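CbsA (PDB 5XYH) probably hydrolyses 1,4-beta-linkages of cellulose to release cellobiose, as a family 6 exoglucanase that attacks the plant cell wall. Local coordinates at residues D5-P17 against A75-V88. Residues are numbered along the deposited sequence; the frame is centred on the assembly and turned at random.
Sequences DNPFVGASGYVNP and AALAQKKANTPITV
Tyr14 packs against Ala75 and Ala76 of helix 69-79. CB starts against the backbone, 3.6 Å from Thr87 O. With CG anti to the backbone N (chi1 163°), the ring is carried across to the helix. CG and CD1 rest on Ala76; CD2, across the ring from CD1, meets Val88 CG1 at 4.0 Å, an oblique approach. Farther out CE1 touches Ala75 CB at 3.6 Å, and OH, passing the same methyl, hydrogen-bonds His72 ND1 one turn earlier in the helix. The amide of Gln79 lies obliquely beside CD1 and CE1, its plane 33° from that of the ring. That amide reads both polar backbone atoms of Val15: OE1 takes the N-H of Val15 in the carbonyl plane on a lone pair, at 2.9 Å from N, while NE2 donates a hydrogen bond to Val15 O, both bonds almost straight at 176°. This double grip fixes which way round the amide is turned.

Upstream of Tyr14, the chain forms a short parallel strand, 12-13, on strand 86-92, which also pairs with strands 49-51 and 140-145 in the mainly parallel sheet, consistent with the distorted beta/alpha barrel of family 6 glycoside hydrolases. Ser12 N bonds Pro85 O, Thr87 N returns to Ser12 O, and Tyr14 N reaches Thr87 O at 3.0 Å. Ser12 OG, beside Ile86 CG1, hydrogen-bonds two waters; one continues to Gln79 O, the other to Lys81 N and Thr84 O, tying in the turn 81-84. On the opposite face of this pairing, Thr87 sends CG2 over the rim of one face of the Phe8 ring and to within 3.3 Å of Pro7 O, which also accepts a hydrogen bond from Arg140 NH1.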
ATOM      1  N   ASP A   5      15.531   4.390 -15.496  1.00 18.32           N
ATOM      2  CA  ASP A   5      15.228   3.036 -15.031  1.00 19.90           C
ATOM      3  C   ASP A   5      14.537   3.050 -13.677  1.00 18.02           C
ATOM      4  O   ASP A   5      13.557   2.325 -13.457  1.00 18.91           O
ATOM      5  CB  ASP A   5      16.506   2.203 -14.959  1.00 20.52           C
ATOM      6  CG  ASP A   5      17.049   1.860 -16.330  1.00 23.16           C
ATOM      7  OD1 ASP A   5      16.232   1.763 -17.276  1.00 22.41           O
ATOM      8  OD2 ASP A   5      18.284   1.702 -16.458  1.00 26.18           O
ATOM      9  N   ASN A   6      15.042   3.855 -12.753  1.00 17.48           N
ATOM     10  CA  ASN A   6      14.498   3.950 -11.401  1.00 17.20           C
ATOM     11  C   ASN A   6      14.279   5.422 -11.089  1.00 16.71           C
ATOM     12  O   ASN A   6      15.266   6.137 -10.814  1.00 16.99           O
ATOM     13  CB  ASN A   6      15.437   3.316 -10.375  1.00 16.72           C
ATOM     14  CG  ASN A   6      14.940   3.478  -8.950  1.00 15.87           C
ATOM     15  OD1 ASN A   6      13.858   4.017  -8.720  1.00 16.97           O
ATOM     16  ND2 ASN A   6      15.721   3.012  -7.991  1.00 16.08           N
ATOM     17  N   PRO A   7      13.028   5.904 -11.076  1.00 16.09           N
ATOM     18  CA  PRO A   7      12.791   7.349 -10.909  1.00 16.05           C
ATOM     19  C   PRO A   7      13.174   7.878  -9.544  1.00 16.40           C
ATOM     20  O   PRO A   7      13.219   9.105  -9.366  1.00 16.25           O
ATOM     21  CB  PRO A   7      11.283   7.488 -11.136  1.00 15.84           C
ATOM     22  CG  PRO A   7      10.735   6.171 -10.653  1.00 15.71           C
ATOM     23  CD  PRO A   7      11.774   5.132 -11.029  1.00 15.12           C
ATOM     24  N   PHE A   8      13.433   7.009  -8.571  1.00 16.57           N
ATOM     25  CA  PHE A   8      13.795   7.496  -7.246  1.00 16.65           C
ATOM     26  C   PHE A   8      15.264   7.872  -7.138  1.00 17.50           C
ATOM     27  O   PHE A   8      15.632   8.597  -6.208  1.00 18.05           O
ATOM     28  CB  PHE A   8      13.442   6.441  -6.195  1.00 15.86           C
ATOM     29  CG  PHE A   8      11.954   6.214  -6.060  1.00 16.07           C
ATOM     30  CD1 PHE A   8      11.208   6.953  -5.161  1.00 15.40           C
ATOM     31  CD2 PHE A   8      11.306   5.294  -6.857  1.00 15.41           C
ATOM     32  CE1 PHE A   8       9.851   6.755  -5.039  1.00 14.82           C
ATOM     33  CE2 PHE A   8       9.950   5.091  -6.739  1.00 14.18           C
ATOM     34  CZ  PHE A   8       9.222   5.815  -5.835  1.00 14.57           C
ATOM     35  N   VAL A   9      16.109   7.402  -8.057  1.00 18.20           N
ATOM     36  CA  VAL A   9      17.547   7.598  -7.917  1.00 17.80           C
ATOM     37  C   VAL A   9      17.868   9.080  -8.045  1.00 18.42           C
ATOM     38  O   VAL A   9      17.506   9.722  -9.039  1.00 17.36           O
ATOM     39  CB  VAL A   9      18.318   6.782  -8.959  1.00 18.48           C
ATOM     40  CG1 VAL A   9      19.783   7.185  -8.939  1.00 18.54           C
ATOM     41  CG2 VAL A   9      18.143   5.293  -8.700  1.00 17.75           C
ATOM     42  N   GLY A  10      18.539   9.626  -7.033  1.00 18.70           N
ATOM     43  CA  GLY A  10      18.929  11.022  -7.044  1.00 18.98           C
ATOM     44  C   GLY A  10      17.811  12.025  -6.868  1.00 20.90           C
ATOM     45  O   GLY A  10      18.060  13.230  -6.985  1.00 20.54           O
ATOM     46  N   ALA A  11      16.593  11.581  -6.566  1.00 19.19           N
ATOM     47  CA  ALA A  11      15.436  12.465  -6.540  1.00 19.96           C
ATOM     48  C   ALA A  11      14.974  12.745  -5.117  1.00 18.88           C
ATOM     49  O   ALA A  11      15.036  11.875  -4.239  1.00 19.18           O
ATOM     50  CB  ALA A  11      14.270  11.860  -7.334  1.00 19.53           C
ATOM     51  N   SER A  12      14.484  13.964  -4.898  1.00 19.65           N
ATOM     52  CA  SER A  12      13.723  14.237  -3.693  1.00 18.90           C
ATOM     53  C   SER A  12      12.289  13.756  -3.905  1.00 19.36           C
ATOM     54  O   SER A  12      11.931  13.241  -4.971  1.00 18.49           O
ATOM     55  CB  SER A  12      13.783  15.723  -3.337  1.00 18.96           C
ATOM     56  OG  SER A  12      13.249  16.538  -4.370  1.00 19.98           O
ATOM     57  N   GLY A  13      11.457  13.918  -2.880  1.00 18.51           N
ATOM     58  CA  GLY A  13      10.063  13.536  -2.968  1.00 17.53           C
ATOM     59  C   GLY A  13       9.148  14.658  -2.527  1.00 16.96           C
ATOM     60  O   GLY A  13       9.500  15.490  -1.694  1.00 16.60           O
ATOM     61  N   TYR A  14       7.948  14.650  -3.091  1.00 17.12           N
ATOM     62  CA  TYR A  14       6.949  15.673  -2.801  1.00 16.34           C
ATOM     63  C   TYR A  14       6.360  15.462  -1.409  1.00 16.49           C
ATOM     64  O   TYR A  14       5.889  14.369  -1.082  1.00 17.22           O
ATOM     65  CB  TYR A  14       5.867  15.630  -3.886  1.00 16.57           C
ATOM     66  CG  TYR A  14       4.572  16.331  -3.537  1.00 16.91           C
ATOM     67  CD1 TYR A  14       4.555  17.696  -3.265  1.00 16.19           C
ATOM     68  CD2 TYR A  14       3.367  15.632  -3.484  1.00 15.46           C
ATOM     69  CE1 TYR A  14       3.373  18.347  -2.943  1.00 16.54           C
ATOM     70  CE2 TYR A  14       2.180  16.278  -3.165  1.00 15.78           C
ATOM     71  CZ  TYR A  14       2.193  17.638  -2.898  1.00 15.80           C
ATOM     72  OH  TYR A  14       1.025  18.307  -2.576  1.00 14.99           O
ATOM     73  N   VAL A  15       6.411  16.501  -0.580  1.00 16.12           N
ATOM     74  CA  VAL A  15       5.885  16.470   0.787  1.00 16.55           C
ATOM     75  C   VAL A  15       4.495  17.111   0.770  1.00 15.55           C
ATOM     76  O   VAL A  15       4.352  18.310   0.508  1.00 16.42           O
ATOM     77  CB  VAL A  15       6.824  17.181   1.772  1.00 16.71           C
ATOM     78  CG1 VAL A  15       6.199  17.239   3.165  1.00 16.23           C
ATOM     79  CG2 VAL A  15       8.223  16.499   1.823  1.00 16.08           C
ATOM     80  N   ASN A  16       3.474  16.309   1.037  1.00 15.38           N
ATOM     81  CA  ASN A  16       2.082  16.728   0.875  1.00 15.50           C
ATOM     82  C   ASN A  16       1.668  17.658   2.009  1.00 14.99           C
ATOM     83  O   ASN A  16       1.653  17.232   3.170  1.00 14.64           O
ATOM     84  CB  ASN A  16       1.175  15.498   0.829  1.00 14.33           C
ATOM     85  CG  ASN A  16      -0.318  15.848   0.687  1.00 15.62           C
ATOM     86  OD1 ASN A  16      -0.705  17.010   0.510  1.00 15.77           O
ATOM     87  ND2 ASN A  16      -1.165  14.819   0.759  1.00 15.07           N
ATOM     88  N   PRO A  17       1.318  18.917   1.726  1.00 15.72           N
ATOM     89  CA  PRO A  17       0.934  19.832   2.814  1.00 16.06           C
ATOM     90  C   PRO A  17      -0.338  19.418   3.524  1.00 15.86           C
ATOM     91  O   PRO A  17      -0.566  19.855   4.660  1.00 16.01           O
ATOM     92  CB  PRO A  17       0.770  21.187   2.106  1.00 17.43           C
ATOM     93  CG  PRO A  17       0.625  20.870   0.669  1.00 17.45           C
ATOM     94  CD  PRO A  17       1.377  19.595   0.418  1.00 16.22           C
ATOM     95  N   ALA A  75       2.285  22.371  -6.003  1.00 18.04           N
ATOM     96  CA  ALA A  75       3.135  22.379  -4.816  1.00 17.77           C
ATOM     97  C   ALA A  75       4.434  21.629  -5.081  1.00 18.97           C
ATOM     98  O   ALA A  75       5.509  22.048  -4.626  1.00 17.98           O
ATOM     99  CB  ALA A  75       2.401  21.780  -3.618  1.00 17.36           C
ATOM    100  N   ALA A  76       4.353  20.524  -5.830  1.00 17.46           N
ATOM    101  CA  ALA A  76       5.543  19.743  -6.123  1.00 18.25           C
ATOM    102  C   ALA A  76       6.562  20.576  -6.893  1.00 18.69           C
ATOM    103  O   ALA A  76       7.768  20.488  -6.638  1.00 19.96           O
ATOM    104  CB  ALA A  76       5.166  18.484  -6.908  1.00 17.43           C
ATOM    105  N   LEU A  77       6.088  21.401  -7.827  1.00 18.90           N
ATOM    106  CA  LEU A  77       6.980  22.275  -8.589  1.00 20.29           C
ATOM    107  C   LEU A  77       7.782  23.174  -7.659  1.00 20.43           C
ATOM    108  O   LEU A  77       9.003  23.321  -7.815  1.00 21.21           O
ATOM    109  CB  LEU A  77       6.163  23.119  -9.575  1.00 18.74           C
ATOM    110  CG  LEU A  77       5.604  22.387 -10.798  1.00 20.16           C
ATOM    111  CD1 LEU A  77       4.705  23.297 -11.623  1.00 19.79           C
ATOM    112  CD2 LEU A  77       6.728  21.825 -11.643  1.00 20.37           C
ATOM    113  N   ALA A  78       7.112  23.737  -6.652  1.00 20.44           N
ATOM    114  CA  ALA A  78       7.711  24.658  -5.702  1.00 20.21           C
ATOM    115  C   ALA A  78       8.677  23.979  -4.745  1.00 22.09           C
ATOM    116  O   ALA A  78       9.455  24.674  -4.079  1.00 22.04           O
ATOM    117  CB  ALA A  78       6.608  25.358  -4.910  1.00 19.70           C
ATOM    118  N   GLN A  79       8.650  22.649  -4.645  1.00 20.71           N
ATOM    119  CA  GLN A  79       9.606  21.951  -3.807  1.00 20.33           C
ATOM    120  C   GLN A  79      10.787  21.393  -4.587  1.00 21.20           C
ATOM    121  O   GLN A  79      11.721  20.877  -3.964  1.00 22.29           O
ATOM    122  CB  GLN A  79       8.913  20.815  -3.042  1.00 19.75           C
ATOM    123  CG  GLN A  79       7.636  21.244  -2.327  1.00 19.55           C
ATOM    124  CD  GLN A  79       6.961  20.100  -1.588  1.00 17.20           C
ATOM    125  OE1 GLN A  79       7.508  18.986  -1.487  1.00 18.16           O
ATOM    126  NE2 GLN A  79       5.766  20.362  -1.073  1.00 16.51           N
ATOM    127  N   LYS A  80      10.782  21.497  -5.920  1.00 20.46           N
ATOM    128  CA  LYS A  80      11.840  20.898  -6.725  1.00 21.93           C
ATOM    129  C   LYS A  80      13.143  21.681  -6.591  1.00 23.40           C
ATOM    130  O   LYS A  80      13.177  22.890  -6.826  1.00 24.16           O
ATOM    131  CB  LYS A  80      11.424  20.830  -8.198  1.00 22.81           C
ATOM    132  CG  LYS A  80      12.447  20.102  -9.078  1.00 24.23           C
ATOM    133  CD  LYS A  80      12.072  20.109 -10.559  1.00 24.55           C
ATOM    134  CE  LYS A  80      13.048  19.260 -11.381  1.00 25.09           C
ATOM    135  NZ  LYS A  80      14.509  19.543 -11.108  1.00 26.53           N
ATOM    136  N   LYS A  81      14.220  20.984  -6.230  1.00 23.92           N
ATOM    137  CA  LYS A  81      15.535  21.612  -6.159  1.00 25.13           C
ATOM    138  C   LYS A  81      16.139  21.723  -7.554  1.00 27.10           C
ATOM    139  O   LYS A  81      15.842  20.922  -8.451  1.00 26.35           O
ATOM    140  CB  LYS A  81      16.465  20.813  -5.238  1.00 25.35           C
ATOM    141  CG  LYS A  81      17.921  21.301  -5.148  1.00 26.15           C
ATOM    142  CD  LYS A  81      18.690  20.490  -4.107  1.00 26.28           C
ATOM    143  CE  LYS A  81      19.417  21.371  -3.093  1.00 29.10           C
ATOM    144  NZ  LYS A  81      20.568  20.669  -2.443  1.00 28.82           N
ATOM    145  N   ALA A  82      16.993  22.734  -7.731  1.00 27.00           N
ATOM    146  CA  ALA A  82      17.640  22.982  -9.019  1.00 28.61           C
ATOM    147  C   ALA A  82      18.438  21.767  -9.486  1.00 30.43           C
ATOM    148  O   ALA A  82      19.257  21.219  -8.737  1.00 29.38           O
ATOM    149  CB  ALA A  82      18.559  24.196  -8.910  1.00 27.94           C
ATOM    150  N   ASN A  83      18.193  21.352 -10.732  1.00 30.47           N
ATOM    151  CA  ASN A  83      18.912  20.247 -11.369  1.00 31.41           C
ATOM    152  C   ASN A  83      18.777  18.946 -10.586  1.00 30.31           C
ATOM    153  O   ASN A  83      19.639  18.066 -10.686  1.00 31.27           O
ATOM    154  CB  ASN A  83      20.397  20.576 -11.561  1.00 33.02           C
ATOM    155  CG  ASN A  83      20.614  21.838 -12.367  1.00 35.60           C
ATOM    156  OD1 ASN A  83      19.967  22.056 -13.397  1.00 37.07           O
ATOM    157  ND2 ASN A  83      21.521  22.693 -11.892  1.00 36.77           N
ATOM    158  N   THR A  84      17.714  18.814  -9.799  1.00 28.33           N
ATOM    159  CA  THR A  84      17.486  17.633  -8.976  1.00 26.82           C
ATOM    160  C   THR A  84      16.100  17.102  -9.311  1.00 25.06           C
ATOM    161  O   THR A  84      15.114  17.867  -9.253  1.00 23.63           O
ATOM    162  CB  THR A  84      17.603  17.979  -7.491  1.00 26.52           C
ATOM    163  OG1 THR A  84      18.868  18.616  -7.260  1.00 27.40           O
ATOM    164  CG2 THR A  84      17.493  16.713  -6.628  1.00 24.35           C
ATOM    165  N   PRO A  85      15.963  15.838  -9.703  1.00 23.88           N
ATOM    166  CA  PRO A  85      14.624  15.300  -9.950  1.00 21.88           C
ATOM    167  C   PRO A  85      13.829  15.231  -8.655  1.00 20.55           C
ATOM    168  O   PRO A  85      14.380  15.285  -7.552  1.00 21.21           O
ATOM    169  CB  PRO A  85      14.900  13.909 -10.521  1.00 21.43           C
ATOM    170  CG  PRO A  85      16.227  13.530  -9.968  1.00 21.98           C
ATOM    171  CD  PRO A  85      17.012  14.820  -9.896  1.00 24.11           C
ATOM    172  N   ILE A  86      12.508  15.124  -8.805  1.00 20.69           N
ATOM    173  CA  ILE A  86      11.581  14.985  -7.684  1.00 19.41           C
ATOM    174  C   ILE A  86      10.490  13.997  -8.094  1.00 18.42           C
ATOM    175  O   ILE A  86      10.015  14.029  -9.235  1.00 17.70           O
ATOM    176  CB  ILE A  86      10.990  16.358  -7.280  1.00 19.68           C
ATOM    177  CG1 ILE A  86      10.078  16.244  -6.053  1.00 19.09           C
ATOM    178  CG2 ILE A  86      10.255  16.992  -8.453  1.00 20.00           C
ATOM    179  CD1 ILE A  86       9.587  17.586  -5.521  1.00 19.29           C
ATOM    180  N   THR A  87      10.124  13.085  -7.186  1.00 17.33           N
ATOM    181  CA  THR A  87       9.035  12.152  -7.455  1.00 16.10           C
ATOM    182  C   THR A  87       7.762  12.623  -6.756  1.00 16.82           C
ATOM    183  O   THR A  87       7.810  13.121  -5.622  1.00 17.07           O
ATOM    184  CB  THR A  87       9.387  10.713  -7.033  1.00 16.37           C
ATOM    185  OG1 THR A  87       9.668  10.632  -5.626  1.00 17.52           O
ATOM    186  CG2 THR A  87      10.588  10.213  -7.801  1.00 15.81           C
ATOM    187  N   VAL A  88       6.632  12.506  -7.458  1.00 15.31           N
ATOM    188  CA  VAL A  88       5.310  12.831  -6.922  1.00 15.34           C
ATOM    189  C   VAL A  88       4.527  11.528  -6.841  1.00 15.05           C
ATOM    190  O   VAL A  88       4.205  10.920  -7.870  1.00 14.19           O
ATOM    191  CB  VAL A  88       4.575  13.865  -7.784  1.00 14.88           C
ATOM    192  CG1 VAL A  88       3.227  14.201  -7.174  1.00 15.97           C
ATOM    193  CG2 VAL A  88       5.411  15.123  -7.914  1.00 16.83           C
TER
HETATM  194  O   HOH W   1      12.041  10.411  -4.224  1.00 18.15           O
HETATM  195  O   HOH W   2      12.371  18.462  -2.652  1.00 20.97           O
HETATM  196  O   HOH W   3      14.130  18.096  -6.494  1.00 21.95           O
HETATM  197  O   HOH W   4      10.493  17.810  -1.040  1.00 19.77           O